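Local coordinates for protein hypothetical methylmalonyl-CoA decarboxylase alpha subunit (Sulfolobus tokodaii, PDB 1X0U) that is of unknown function but belongs to the carboxyl transferase family of the ClpP/crotonase clan and assembles as six chains, at residues A97-T101 with N133-G137; L249-L253 with G318-I322; G423-V427 with M504-K508. All blocks are in the same frame, centred on the assembly; numbering follows the deposited sequence.

Contact 1 (A97-T101 with N133-G137); sequences AQDFT and NDSGG
Q98 presses the end of its side chain against the backbone turning from N133 into S135. This is the tight part of the contact. OE1 of Q98 accepts a hydrogen bond from N of D134 at 3.1 Å. The bond is nearly straight at the hydrogen, 167°, and the donor is tilted 19° from the carbonyl plane. The same OE1 also lies 3.2 Å from CB of S135. The other end of the Q98 amide is used too, since NE2 is hydrogen-bonded to H111. OG of S135 turns back on its own loop: it accepts from N of G137 in an ST turn, and it is also bonded to O of G105. Strands 91-98 and 129-133 run parallel side by side in the first mixed sheet, with helix 109-125 between them in sequence, a beta-alpha-beta crossover. The contact forms where these two strands run into loops, in a domain of the ClpP/crotonase clan. D134 is a second firmly held spot. Its buried carboxylate makes salt bridges to K39 and R45. A water donates to its OD2 and to O of Q98, and accepts from N of F100. CB of F100 lies 3.6 Å from OD1 of D134. The looser side is the F100 ring and G136, both partly exposed. A chi1 of -173° swings the ring so that CD1 of F100 lies 3.9 Å from O of D134, which sits at the ring edge, in its plane. K39 makes a cation-pi contact with this ring.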
ATOM      1  N   ALA A  97     -28.887 -17.320 -17.625  1.00 10.87           N
ATOM      2  CA  ALA A  97     -30.009 -17.238 -18.545  1.00 10.08           C
ATOM      3  C   ALA A  97     -31.198 -17.801 -17.796  1.00  9.81           C
ATOM      4  O   ALA A  97     -31.225 -18.986 -17.467  1.00  7.34           O
ATOM      5  CB  ALA A  97     -29.725 -18.064 -19.794  1.00  6.09           C
ATOM      6  N   GLN A  98     -32.157 -16.938 -17.493  1.00 10.42           N
ATOM      7  CA  GLN A  98     -33.343 -17.364 -16.780  1.00 11.52           C
ATOM      8  C   GLN A  98     -34.243 -18.134 -17.740  1.00 14.29           C
ATOM      9  O   GLN A  98     -34.366 -17.783 -18.915  1.00 13.53           O
ATOM     10  CB  GLN A  98     -34.064 -16.146 -16.199  1.00 12.07           C
ATOM     11  CG  GLN A  98     -33.239 -15.408 -15.147  1.00 10.52           C
ATOM     12  CD  GLN A  98     -33.916 -14.150 -14.639  1.00 11.54           C
ATOM     13  OE1 GLN A  98     -34.292 -13.270 -15.419  1.00 11.44           O
ATOM     14  NE2 GLN A  98     -34.066 -14.051 -13.322  1.00 11.68           N
ATOM     15  N   ASP A  99     -34.843 -19.207 -17.242  1.00 15.23           N
ATOM     16  CA  ASP A  99     -35.725 -20.036 -18.052  1.00 16.83           C
ATOM     17  C   ASP A  99     -37.166 -19.703 -17.702  1.00 17.16           C
ATOM     18  O   ASP A  99     -37.663 -20.111 -16.650  1.00 16.47           O
ATOM     19  CB  ASP A  99     -35.461 -21.509 -17.772  1.00 16.69           C
ATOM     20  CG  ASP A  99     -36.131 -22.412 -18.771  1.00 17.29           C
ATOM     21  OD1 ASP A  99     -37.147 -21.986 -19.360  1.00 17.80           O
ATOM     22  OD2 ASP A  99     -35.648 -23.545 -18.956  1.00 16.04           O
ATOM     23  N   PHE A 100     -37.833 -18.967 -18.588  1.00 16.29           N
ATOM     24  CA  PHE A 100     -39.214 -18.556 -18.363  1.00 15.57           C
ATOM     25  C   PHE A 100     -40.181 -19.729 -18.197  1.00 16.25           C
ATOM     26  O   PHE A 100     -41.258 -19.567 -17.623  1.00 15.01           O
ATOM     27  CB  PHE A 100     -39.702 -17.656 -19.512  1.00 14.63           C
ATOM     28  CG  PHE A 100     -41.067 -17.059 -19.274  1.00 13.70           C
ATOM     29  CD1 PHE A 100     -41.227 -15.970 -18.418  1.00 12.59           C
ATOM     30  CD2 PHE A 100     -42.200 -17.630 -19.844  1.00 13.56           C
ATOM     31  CE1 PHE A 100     -42.497 -15.460 -18.129  1.00 12.88           C
ATOM     32  CE2 PHE A 100     -43.477 -17.129 -19.562  1.00 13.81           C
ATOM     33  CZ  PHE A 100     -43.627 -16.042 -18.701  1.00 11.62           C
ATOM     34  N   THR A 101     -39.800 -20.905 -18.688  1.00 16.50           N
ATOM     35  CA  THR A 101     -40.669 -22.076 -18.592  1.00 19.29           C
ATOM     36  C   THR A 101     -40.687 -22.679 -17.194  1.00 19.81           C
ATOM     37  O   THR A 101     -41.493 -23.560 -16.903  1.00 20.76           O
ATOM     38  CB  THR A 101     -40.259 -23.190 -19.579  1.00 19.48           C
ATOM     39  OG1 THR A 101     -39.057 -23.821 -19.121  1.00 20.10           O
ATOM     40  CG2 THR A 101     -40.034 -22.609 -20.973  1.00 20.99           C
ATOM     41  N   ASN A 133     -31.923 -11.957 -19.132  1.00 11.43           N
ATOM     42  CA  ASN A 133     -33.151 -11.933 -18.345  1.00 11.36           C
ATOM     43  C   ASN A 133     -34.413 -12.397 -19.067  1.00 11.85           C
ATOM     44  O   ASN A 133     -34.598 -12.128 -20.248  1.00 13.83           O
ATOM     45  CB  ASN A 133     -33.364 -10.522 -17.795  1.00 12.69           C
ATOM     46  CG  ASN A 133     -32.423 -10.198 -16.645  1.00 15.97           C
ATOM     47  OD1 ASN A 133     -31.193 -10.315 -16.769  1.00 16.03           O
ATOM     48  ND2 ASN A 133     -32.997  -9.791 -15.516  1.00 11.93           N
ATOM     49  N   ASP A 134     -35.277 -13.093 -18.332  1.00 13.13           N
ATOM     50  CA  ASP A 134     -36.549 -13.603 -18.844  1.00 14.22           C
ATOM     51  C   ASP A 134     -37.295 -14.088 -17.607  1.00 15.48           C
ATOM     52  O   ASP A 134     -37.542 -15.286 -17.428  1.00 15.30           O
ATOM     53  CB  ASP A 134     -36.327 -14.768 -19.812  1.00 10.77           C
ATOM     54  CG  ASP A 134     -37.515 -14.996 -20.732  1.00 13.53           C
ATOM     55  OD1 ASP A 134     -38.596 -14.414 -20.463  1.00 10.35           O
ATOM     56  OD2 ASP A 134     -37.370 -15.758 -21.722  1.00 10.11           O
ATOM     57  N   SER A 135     -37.635 -13.137 -16.745  1.00 16.84           N
ATOM     58  CA  SER A 135     -38.308 -13.428 -15.492  1.00 17.54           C
ATOM     59  C   SER A 135     -39.495 -12.519 -15.255  1.00 18.39           C
ATOM     60  O   SER A 135     -39.402 -11.317 -15.460  1.00 18.31           O
ATOM     61  CB  SER A 135     -37.316 -13.264 -14.334  1.00 17.11           C
ATOM     62  OG  SER A 135     -37.953 -13.405 -13.071  1.00 20.43           O
ATOM     63  N   GLY A 136     -40.608 -13.099 -14.808  1.00 17.70           N
ATOM     64  CA  GLY A 136     -41.784 -12.301 -14.525  1.00 18.62           C
ATOM     65  C   GLY A 136     -41.566 -11.496 -13.257  1.00 19.70           C
ATOM     66  O   GLY A 136     -42.225 -10.479 -13.029  1.00 21.96           O
ATOM     67  N   GLY A 137     -40.632 -11.946 -12.423  1.00 19.48           N
ATOM     68  CA  GLY A 137     -40.354 -11.228 -11.192  1.00 18.45           C
ATOM     69  C   GLY A 137     -40.065 -12.118 -10.002  1.00 18.31           C
ATOM     70  O   GLY A 137     -39.597 -13.245 -10.155  1.00 18.86           O
TER
HETATM   71  O   HOH W   1     -36.261 -18.065 -20.795  1.00 22.05           O

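Contact 2 (L249-L253 with G318-I322); sequences LLSYL and GFARI
Y252 and F319 run past each other in opposite senses, and the bump that F319 offers to Y252 is its CB methylene. CB of F319 sits over one face of the Y252 ring, 3.9 Å from its centroid. It lies 15° off the ring normal, a CH-pi contact. The two rings are near parallel, with planes at 21°, but they are offset so far that little of one covers the other. The F319 ring passes beyond Y252 into a hollow lined by two leucines. CD1 of L249 meets CE1 of F319 at 3.7 Å, and CD2 of L253 meets CZ of F319 at 4.0 Å. Further along the strand, CE1 of Y252 touches CA of A320 at 3.9 Å. R321 runs extended along the CD1/CE1 side of the Y252 ring, with CD1 of Y252 over one face of the guanidinium. O of S251 lies at the guanidinium edge, 2.9 Å from NH2 of R321, but the angle is poor for a hydrogen bond. A water covers the Y252 face opposite F319, over the ring centre. It donates to OG of S251 and accepts from NH2 of R321. OG of S251 is also bonded to O of R248, and NH1 of R321 to O of P262. The C-terminal end of helix 239-252 thus lies against strand 315-322, which runs between strands 305-307 and 325-332. L305 touches L249 and Y252, while F352 and F355 of helix 343-358 close round F319.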
ATOM      1  N   LEU A 249     -20.422  -5.547 -28.359  1.00 15.08           N
ATOM      2  CA  LEU A 249     -20.168  -4.663 -27.233  1.00 14.86           C
ATOM      3  C   LEU A 249     -18.950  -5.176 -26.474  1.00 15.74           C
ATOM      4  O   LEU A 249     -18.020  -4.425 -26.197  1.00 17.85           O
ATOM      5  CB  LEU A 249     -21.385  -4.628 -26.305  1.00 13.89           C
ATOM      6  CG  LEU A 249     -21.259  -3.725 -25.078  1.00 15.28           C
ATOM      7  CD1 LEU A 249     -20.901  -2.303 -25.540  1.00 14.40           C
ATOM      8  CD2 LEU A 249     -22.575  -3.736 -24.286  1.00 12.74           C
ATOM      9  N   LEU A 250     -18.948  -6.464 -26.145  1.00 17.21           N
ATOM     10  CA  LEU A 250     -17.824  -7.055 -25.418  1.00 16.40           C
ATOM     11  C   LEU A 250     -16.498  -6.854 -26.146  1.00 15.86           C
ATOM     12  O   LEU A 250     -15.459  -6.647 -25.505  1.00 15.04           O
ATOM     13  CB  LEU A 250     -18.051  -8.552 -25.202  1.00 14.03           C
ATOM     14  CG  LEU A 250     -19.061  -8.976 -24.134  1.00 15.98           C
ATOM     15  CD1 LEU A 250     -19.347 -10.465 -24.291  1.00 13.76           C
ATOM     16  CD2 LEU A 250     -18.516  -8.668 -22.736  1.00 14.93           C
ATOM     17  N   SER A 251     -16.531  -6.918 -27.477  1.00 13.85           N
ATOM     18  CA  SER A 251     -15.312  -6.747 -28.268  1.00 13.36           C
ATOM     19  C   SER A 251     -14.649  -5.399 -28.008  1.00 13.01           C
ATOM     20  O   SER A 251     -13.455  -5.255 -28.220  1.00 14.05           O
ATOM     21  CB  SER A 251     -15.604  -6.892 -29.772  1.00 13.09           C
ATOM     22  OG  SER A 251     -16.352  -5.793 -30.279  1.00 14.57           O
ATOM     23  N   TYR A 252     -15.415  -4.416 -27.542  1.00 13.17           N
ATOM     24  CA  TYR A 252     -14.849  -3.094 -27.273  1.00 14.67           C
ATOM     25  C   TYR A 252     -14.360  -2.930 -25.830  1.00 15.44           C
ATOM     26  O   TYR A 252     -13.639  -1.974 -25.509  1.00 14.90           O
ATOM     27  CB  TYR A 252     -15.889  -1.996 -27.547  1.00 15.37           C
ATOM     28  CG  TYR A 252     -16.162  -1.711 -29.011  1.00 16.83           C
ATOM     29  CD1 TYR A 252     -15.209  -1.077 -29.813  1.00 17.42           C
ATOM     30  CD2 TYR A 252     -17.379  -2.060 -29.588  1.00 16.46           C
ATOM     31  CE1 TYR A 252     -15.464  -0.799 -31.149  1.00 18.14           C
ATOM     32  CE2 TYR A 252     -17.644  -1.788 -30.926  1.00 18.49           C
ATOM     33  CZ  TYR A 252     -16.687  -1.162 -31.697  1.00 18.32           C
ATOM     34  OH  TYR A 252     -16.955  -0.920 -33.017  1.00 21.46           O
ATOM     35  N   LEU A 253     -14.738  -3.863 -24.964  1.00 13.93           N
ATOM     36  CA  LEU A 253     -14.375  -3.755 -23.554  1.00 13.17           C
ATOM     37  C   LEU A 253     -13.294  -4.706 -23.054  1.00 12.26           C
ATOM     38  O   LEU A 253     -13.075  -5.777 -23.623  1.00 11.31           O
ATOM     39  CB  LEU A 253     -15.643  -3.939 -22.699  1.00 12.72           C
ATOM     40  CG  LEU A 253     -16.905  -3.264 -23.257  1.00 14.22           C
ATOM     41  CD1 LEU A 253     -18.104  -3.564 -22.372  1.00 14.70           C
ATOM     42  CD2 LEU A 253     -16.679  -1.766 -23.347  1.00 16.36           C
ATOM     43  N   GLY A 318     -20.620   6.829 -28.011  1.00 10.92           N
ATOM     44  CA  GLY A 318     -20.467   5.474 -28.477  1.00 10.70           C
ATOM     45  C   GLY A 318     -19.020   5.051 -28.536  1.00 11.26           C
ATOM     46  O   GLY A 318     -18.111   5.824 -28.190  1.00  9.84           O
ATOM     47  N   PHE A 319     -18.820   3.816 -28.984  1.00  9.79           N
ATOM     48  CA  PHE A 319     -17.498   3.229 -29.099  1.00 12.01           C
ATOM     49  C   PHE A 319     -17.060   3.134 -30.553  1.00 12.68           C
ATOM     50  O   PHE A 319     -17.881   3.073 -31.472  1.00 11.21           O
ATOM     51  CB  PHE A 319     -17.484   1.819 -28.492  1.00 13.28           C
ATOM     52  CG  PHE A 319     -17.836   1.775 -27.022  1.00 13.90           C
ATOM     53  CD1 PHE A 319     -18.998   1.139 -26.591  1.00 13.83           C
ATOM     54  CD2 PHE A 319     -16.998   2.353 -26.073  1.00 12.22           C
ATOM     55  CE1 PHE A 319     -19.320   1.081 -25.230  1.00 14.09           C
ATOM     56  CE2 PHE A 319     -17.313   2.300 -24.717  1.00 14.31           C
ATOM     57  CZ  PHE A 319     -18.481   1.659 -24.294  1.00 13.54           C
ATOM     58  N   ALA A 320     -15.748   3.106 -30.743  1.00 11.69           N
ATOM     59  CA  ALA A 320     -15.167   3.004 -32.067  1.00 11.94           C
ATOM     60  C   ALA A 320     -13.701   2.714 -31.869  1.00 11.20           C
ATOM     61  O   ALA A 320     -13.211   2.680 -30.745  1.00 12.90           O
ATOM     62  CB  ALA A 320     -15.331   4.322 -32.823  1.00  9.85           C
ATOM     63  N   ARG A 321     -12.996   2.496 -32.963  1.00 11.64           N
ATOM     64  CA  ARG A 321     -11.576   2.268 -32.867  1.00 13.39           C
ATOM     65  C   ARG A 321     -10.879   3.316 -33.696  1.00 14.25           C
ATOM     66  O   ARG A 321     -11.392   3.741 -34.731  1.00 13.70           O
ATOM     67  CB  ARG A 321     -11.212   0.873 -33.378  1.00 12.82           C
ATOM     68  CG  ARG A 321     -11.488  -0.220 -32.370  1.00 15.26           C
ATOM     69  CD  ARG A 321     -11.420  -1.592 -32.994  1.00 16.51           C
ATOM     70  NE  ARG A 321     -11.928  -2.600 -32.070  1.00 16.16           N
ATOM     71  CZ  ARG A 321     -11.319  -2.949 -30.945  1.00 15.70           C
ATOM     72  NH1 ARG A 321     -10.174  -2.373 -30.617  1.00 16.67           N
ATOM     73  NH2 ARG A 321     -11.866  -3.858 -30.139  1.00 14.30           N
ATOM     74  N   ILE A 322      -9.720   3.750 -33.218  1.00 15.61           N
ATOM     75  CA  ILE A 322      -8.910   4.716 -33.939  1.00 17.57           C
ATOM     76  C   ILE A 322      -7.529   4.107 -34.056  1.00 18.69           C
ATOM     77  O   ILE A 322      -6.776   4.047 -33.078  1.00 19.82           O
ATOM     78  CB  ILE A 322      -8.841   6.063 -33.214  1.00 17.22           C
ATOM     79  CG1 ILE A 322     -10.192   6.777 -33.358  1.00 18.16           C
ATOM     80  CG2 ILE A 322      -7.714   6.905 -33.804  1.00 18.39           C
ATOM     81  CD1 ILE A 322     -10.242   8.153 -32.754  1.00 17.41           C
TER
HETATM   82  O   HOH W   2     -14.618  -3.952 -31.347  1.00 34.93           O

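Contact 3 (G423-V427 with M504-K508); sequences GADLV and MLKTK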
ATOM      1  N   GLY A 423      -9.623  19.022 -16.865  1.00 11.86           N
ATOM      2  CA  GLY A 423      -8.910  17.764 -17.013  1.00 10.19           C
ATOM      3  C   GLY A 423      -8.569  17.301 -18.430  1.00 11.16           C
ATOM      4  O   GLY A 423      -7.947  16.255 -18.597  1.00 10.31           O
ATOM      5  N   ALA A 424      -8.961  18.049 -19.455  1.00  9.98           N
ATOM      6  CA  ALA A 424      -8.638  17.651 -20.833  1.00  9.97           C
ATOM      7  C   ALA A 424      -7.122  17.677 -21.008  1.00 10.70           C
ATOM      8  O   ALA A 424      -6.491  18.681 -20.709  1.00 11.92           O
ATOM      9  CB  ALA A 424      -9.289  18.612 -21.826  1.00 10.21           C
ATOM     10  N   ASP A 425      -6.542  16.580 -21.487  1.00 11.22           N
ATOM     11  CA  ASP A 425      -5.096  16.487 -21.694  1.00 11.67           C
ATOM     12  C   ASP A 425      -4.633  17.314 -22.884  1.00 13.22           C
ATOM     13  O   ASP A 425      -3.590  17.971 -22.822  1.00 12.97           O
ATOM     14  CB  ASP A 425      -4.685  15.028 -21.904  1.00 12.24           C
ATOM     15  CG  ASP A 425      -5.018  14.150 -20.709  1.00 13.11           C
ATOM     16  OD1 ASP A 425      -4.369  14.305 -19.653  1.00  9.05           O
ATOM     17  OD2 ASP A 425      -5.938  13.309 -20.825  1.00 14.72           O
ATOM     18  N   LEU A 426      -5.402  17.254 -23.970  1.00 12.35           N
ATOM     19  CA  LEU A 426      -5.105  17.998 -25.188  1.00 11.35           C
ATOM     20  C   LEU A 426      -6.420  18.577 -25.737  1.00 13.90           C
ATOM     21  O   LEU A 426      -7.469  17.918 -25.695  1.00 12.85           O
ATOM     22  CB  LEU A 426      -4.455  17.076 -26.233  1.00  9.59           C
ATOM     23  CG  LEU A 426      -3.103  16.410 -25.926  1.00  9.63           C
ATOM     24  CD1 LEU A 426      -2.859  15.276 -26.909  1.00  5.73           C
ATOM     25  CD2 LEU A 426      -1.972  17.438 -25.999  1.00  7.21           C
ATOM     26  N   VAL A 427      -6.356  19.813 -26.229  1.00 11.69           N
ATOM     27  CA  VAL A 427      -7.511  20.499 -26.792  1.00 12.32           C
ATOM     28  C   VAL A 427      -7.139  21.077 -28.159  1.00 14.66           C
ATOM     29  O   VAL A 427      -6.197  21.859 -28.273  1.00 14.20           O
ATOM     30  CB  VAL A 427      -7.976  21.665 -25.880  1.00 11.88           C
ATOM     31  CG1 VAL A 427      -9.036  22.513 -26.599  1.00  8.18           C
ATOM     32  CG2 VAL A 427      -8.545  21.117 -24.576  1.00 12.08           C
ATOM     33  N   MET A 504       0.552   8.877 -27.392  1.00 17.44           N
ATOM     34  CA  MET A 504       1.337   9.500 -26.339  1.00 16.17           C
ATOM     35  C   MET A 504       0.671   9.316 -24.972  1.00 16.59           C
ATOM     36  O   MET A 504       1.338   9.073 -23.974  1.00 15.78           O
ATOM     37  CB  MET A 504       1.514  10.991 -26.669  1.00 14.09           C
ATOM     38  CG  MET A 504       2.281  11.829 -25.644  1.00 11.76           C
ATOM     39  SD  MET A 504       1.287  12.346 -24.221  1.00 14.15           S
ATOM     40  CE  MET A 504       0.306  13.671 -24.932  1.00  7.10           C
ATOM     41  N   LEU A 505      -0.653   9.400 -24.942  1.00 17.82           N
ATOM     42  CA  LEU A 505      -1.411   9.274 -23.706  1.00 18.28           C
ATOM     43  C   LEU A 505      -1.724   7.867 -23.182  1.00 19.86           C
ATOM     44  O   LEU A 505      -2.213   7.733 -22.061  1.00 19.61           O
ATOM     45  CB  LEU A 505      -2.719  10.041 -23.855  1.00 16.42           C
ATOM     46  CG  LEU A 505      -2.537  11.542 -24.071  1.00 16.79           C
ATOM     47  CD1 LEU A 505      -3.869  12.195 -24.402  1.00 13.48           C
ATOM     48  CD2 LEU A 505      -1.917  12.152 -22.819  1.00 18.00           C
ATOM     49  N   LYS A 506      -1.439   6.830 -23.966  1.00 20.43           N
ATOM     50  CA  LYS A 506      -1.757   5.464 -23.548  1.00 22.56           C
ATOM     51  C   LYS A 506      -1.197   5.074 -22.191  1.00 21.79           C
ATOM     52  O   LYS A 506      -1.838   4.333 -21.445  1.00 22.77           O
ATOM     53  CB  LYS A 506      -1.302   4.447 -24.605  1.00 25.59           C
ATOM     54  CG  LYS A 506       0.185   4.490 -24.934  1.00 30.87           C
ATOM     55  CD  LYS A 506       0.542   3.507 -26.059  1.00 33.55           C
ATOM     56  CE  LYS A 506       1.969   3.728 -26.562  1.00 35.18           C
ATOM     57  NZ  LYS A 506       2.400   2.691 -27.550  1.00 36.77           N
ATOM     58  N   THR A 507      -0.010   5.570 -21.867  1.00 20.44           N
ATOM     59  CA  THR A 507       0.612   5.247 -20.584  1.00 19.91           C
ATOM     60  C   THR A 507       0.345   6.299 -19.513  1.00 19.95           C
ATOM     61  O   THR A 507       1.069   6.381 -18.530  1.00 20.08           O
ATOM     62  CB  THR A 507       2.130   5.073 -20.735  1.00 17.69           C
ATOM     63  OG1 THR A 507       2.638   6.086 -21.606  1.00 17.25           O
ATOM     64  CG2 THR A 507       2.449   3.710 -21.320  1.00 17.37           C
ATOM     65  N   LYS A 508      -0.706   7.093 -19.712  1.00 20.34           N
ATOM     66  CA  LYS A 508      -1.086   8.145 -18.775  1.00 21.07           C
ATOM     67  C   LYS A 508      -1.469   7.616 -17.393  1.00 23.36           C
ATOM     68  O   LYS A 508      -2.234   6.662 -17.277  1.00 22.26           O
ATOM     69  CB  LYS A 508      -2.272   8.935 -19.332  1.00 17.62           C
ATOM     70  CG  LYS A 508      -2.780  10.033 -18.399  1.00 12.07           C
ATOM     71  CD  LYS A 508      -4.133  10.584 -18.851  1.00 10.88           C
ATOM     72  CE  LYS A 508      -4.623  11.665 -17.906  1.00  9.87           C
ATOM     73  NZ  LYS A 508      -5.946  12.178 -18.297  1.00 10.49           N
TER
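K508 reaches D425 from the opposite direction in a salt bridge, the polar half of this contact. NZ of K508 donates to OD2 of D425 at 2.8 Å, on the syn lone pair. A second, weak bond goes from NZ of K508 to OD1 of D425 at 3.0 Å. NZ thus faces both carboxylate oxygens and bonds chiefly to OD2. With all four side-chain torsions near 180°, the K508 chain is straight and carries NZ its full length to D425. Both charged groups have further partners: OD2 of D425 accepts from N of K401, and NZ of K508 donates to O of V399. These bonds would be expected to hold the pair in place and to favour the charged forms, although it is buried.

The apolar half lies beside it. CD1 of L505 packs on CB of D425 at 3.9 Å and on CD1 of L426 at 4.1 Å. L426 also meets M504 tip to tip, with CD1 of L426 4.1 Å from CE of M504. Bends at chi2 and chi3 of M504 turn its CE toward L426. I402 lies beside both leucines.

Backbone bonding shapes the second segment. N of K508 bonds to O of L505 and closes a type I turn that directs K508 back toward the sheet.

Another copy of the protein packs here: its I58 on L426, W85 on M504, L121 on L505 and K124 on D425. Strand 426-429 is the next-to-last strand of the second mixed sheet. The arrangement is the end of the last helix, 494-505, and the turn after it, packed on the entry to strand 426-429 in a crotonase-like half, at a subunit interface.

How the contacts relate
The contacts follow one another along the chain, each closing before the next opens, and all belong to the carboxyl transferase part of the protein. Contact 1 belongs to the first mixed sheet, through strands 91-98 and 129-133. Contact 2 sets helix 239-252, which follows the last strand of that sheet, against strand 315-322 of the second sheet. It therefore joins the two halves. Contact 3 lies in the second half, on strand 426-429 of the same second sheet. The centres of contacts 1 and 2 are about 29 Å apart, those of 2 and 3 about 19 Å. Contacts 1 and 3, with centres about 44 Å apart, lie on opposite sides of the chain's centre. Contact 3 also meets another subunit.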